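Local atomic coordinates of DNA repair protein XRCC1 (Homo sapiens, PDB entry 3K77), a protein that acts as a scaffold in DNA single-strand break repair, assembling repair protein complexes and binding poly-ADP-ribose chains, here represented by its N-terminal domain. Residues I4-V9 with L47-E52. Residues are numbered along the deposited sequence; the frame is centred on the assembly and turned at random.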
# COMPACT_ATOMS: atom_id res chain seq x y z
N ILE A 4 4.65 -10.38 8.37
CA ILE A 4 5.74 -9.45 8.62
C ILE A 4 5.29 -8.30 9.52
O ILE A 4 4.20 -7.74 9.36
CB ILE A 4 6.31 -8.89 7.29
CG1 ILE A 4 6.97 -10.00 6.49
CG2 ILE A 4 7.31 -7.78 7.56
CD1 ILE A 4 7.64 -9.52 5.20
N ARG A 5 6.14 -7.95 10.47
CA ARG A 5 5.84 -6.89 11.42
C ARG A 5 6.37 -5.55 10.93
O ARG A 5 7.51 -5.47 10.47
CB ARG A 5 6.43 -7.24 12.77
CG ARG A 5 6.33 -8.72 13.14
CD ARG A 5 6.02 -8.87 14.61
NE ARG A 5 4.80 -8.13 14.96
CZ ARG A 5 4.56 -7.62 16.17
NH1 ARG A 5 5.44 -7.76 17.15
NH2 ARG A 5 3.43 -6.96 16.39
N LEU A 6 5.55 -4.51 11.05
CA LEU A 6 5.89 -3.16 10.61
C LEU A 6 6.21 -2.25 11.79
O LEU A 6 5.42 -2.13 12.72
CB LEU A 6 4.75 -2.56 9.78
CG LEU A 6 4.20 -3.45 8.67
CD1 LEU A 6 2.88 -2.90 8.19
CD2 LEU A 6 5.19 -3.57 7.52
N ARG A 7 7.37 -1.62 11.74
CA ARG A 7 7.87 -0.81 12.85
C ARG A 7 7.23 0.58 12.90
O ARG A 7 6.59 0.95 13.90
CB ARG A 7 9.40 -0.71 12.76
CG ARG A 7 10.06 0.24 13.75
CD ARG A 7 11.52 0.39 13.38
NE ARG A 7 12.15 1.58 13.95
CZ ARG A 7 13.19 1.56 14.78
NH1 ARG A 7 13.73 0.40 15.15
NH2 ARG A 7 13.69 2.69 15.25
N HIS A 8 7.38 1.36 11.83
CA HIS A 8 6.84 2.70 11.81
C HIS A 8 6.60 3.22 10.40
O HIS A 8 6.97 2.56 9.42
CB HIS A 8 7.73 3.66 12.64
CG HIS A 8 8.90 4.23 11.90
ND1 HIS A 8 10.07 3.54 11.71
CD2 HIS A 8 9.09 5.45 11.34
CE1 HIS A 8 10.93 4.29 11.04
NE2 HIS A 8 10.35 5.46 10.80
N VAL A 9 5.94 4.36 10.30
CA VAL A 9 5.72 5.05 9.03
C VAL A 9 6.89 5.99 8.75
O VAL A 9 7.14 6.91 9.55
CB VAL A 9 4.41 5.86 9.07
CG1 VAL A 9 4.17 6.60 7.74
CG2 VAL A 9 3.24 4.94 9.41
N LEU A 47 6.44 2.42 4.68
CA LEU A 47 6.46 1.74 5.97
C LEU A 47 7.80 1.05 6.21
O LEU A 47 8.35 0.44 5.30
CB LEU A 47 5.32 0.73 6.06
CG LEU A 47 3.94 1.33 5.80
CD1 LEU A 47 2.89 0.24 5.69
CD2 LEU A 47 3.58 2.35 6.88
N GLN A 48 8.31 1.18 7.43
CA GLN A 48 9.55 0.52 7.83
C GLN A 48 9.26 -0.81 8.51
O GLN A 48 8.53 -0.86 9.51
CB GLN A 48 10.35 1.43 8.77
CG GLN A 48 11.55 0.77 9.46
CD GLN A 48 12.68 0.43 8.51
OE1 GLN A 48 13.21 1.29 7.80
NE2 GLN A 48 13.07 -0.85 8.49
N LEU A 49 9.83 -1.90 7.97
CA LEU A 49 9.74 -3.21 8.61
C LEU A 49 10.65 -3.29 9.84
O LEU A 49 11.66 -2.60 9.92
CB LEU A 49 10.13 -4.32 7.64
CG LEU A 49 9.69 -4.29 6.17
CD1 LEU A 49 9.88 -5.68 5.55
CD2 LEU A 49 8.25 -3.84 6.01
N GLU A 50 10.30 -4.13 10.80
CA GLU A 50 11.10 -4.26 12.01
C GLU A 50 12.47 -4.84 11.68
O GLU A 50 13.47 -4.44 12.27
CB GLU A 50 10.40 -5.11 13.08
CG GLU A 50 9.36 -4.33 13.86
CD GLU A 50 8.60 -5.21 14.83
OE1 GLU A 50 7.55 -4.76 15.33
OE2 GLU A 50 9.06 -6.35 15.07
N LYS A 51 12.50 -5.77 10.74
CA LYS A 51 13.74 -6.35 10.24
C LYS A 51 13.68 -6.49 8.73
O LYS A 51 12.61 -6.41 8.14
CB LYS A 51 14.01 -7.72 10.88
CG LYS A 51 12.81 -8.35 11.57
CD LYS A 51 12.66 -9.84 11.26
CE LYS A 51 13.99 -10.54 11.01
NZ LYS A 51 13.77 -11.99 10.73
N GLU A 52 14.84 -6.67 8.11
CA GLU A 52 14.88 -6.92 6.68
C GLU A 52 14.31 -8.30 6.41
O GLU A 52 14.69 -9.27 7.08
CB GLU A 52 16.32 -6.84 6.17
CG GLU A 52 16.45 -6.18 4.82
CD GLU A 52 17.84 -6.26 4.27
OE1 GLU A 52 18.54 -7.25 4.59
OE2 GLU A 52 18.24 -5.35 3.50
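The carbonyl oxygen of Gln-48 is gripped by two successive amides, by Arg-7 N at 2.6 Å and, in a weak bond, by His-8 N at 3.4 Å. Two residues of one strand thus face a single residue of the other, which is a classic beta bulge: the antiparallel register slips by one between the Leu-6/Leu-49 and His-8/Gln-48 pairs. Beyond the bulge, Gln-48 N donates back to His-8 O at 2.8 Å, and before it Glu-50 N reaches Arg-5 O. The backbone of Arg-7, with phi -80° and psi -59°, has left the extended conformation, consistent with its place in the bulge.

On the sheet face that His-8 and Gln-48 share, the His-8 ring lies obliquely beside the aliphatic part of Gln-48, ND1 3.6 Å from Gln-48 CB. The extended chain of Arg-7 runs side by side with the glutamine and points the same way, CD against CG. Bent at chi2 (69°), Gln-48 carries its amide onto the carbonyl of the next residue, where NE2 donates a straight bond of 2.7 Å to a lone pair of Leu-49 O; this bond, with a weak one from Arg-127 NE to OE1, should hold the amide's rotation. Glu-50 lays its carboxylate against Arg-5 CB, with OE1 above one guanidinium face, an approach of opposite charges rather than a salt bridge. Apolar contacts join Leu-6 CD1 to Leu-47 CD1, Leu-6 CD2 to Leu-49 CD2, and Val-9 CG2 to Leu-47 CD2 at 3.6 Å, with Ile-4 CG2 packing on Leu-49 CD1.

In the XRCC1 N-terminal domain, strand 42-49 lies between strands 6-12 and 124-133, pairing antiparallel with both. Leu-47 and Leu-49 pack on Ile-130 and Val-128 of the latter, and the chain then turns a corner at Glu-50 and Lys-51 toward strand 52-54.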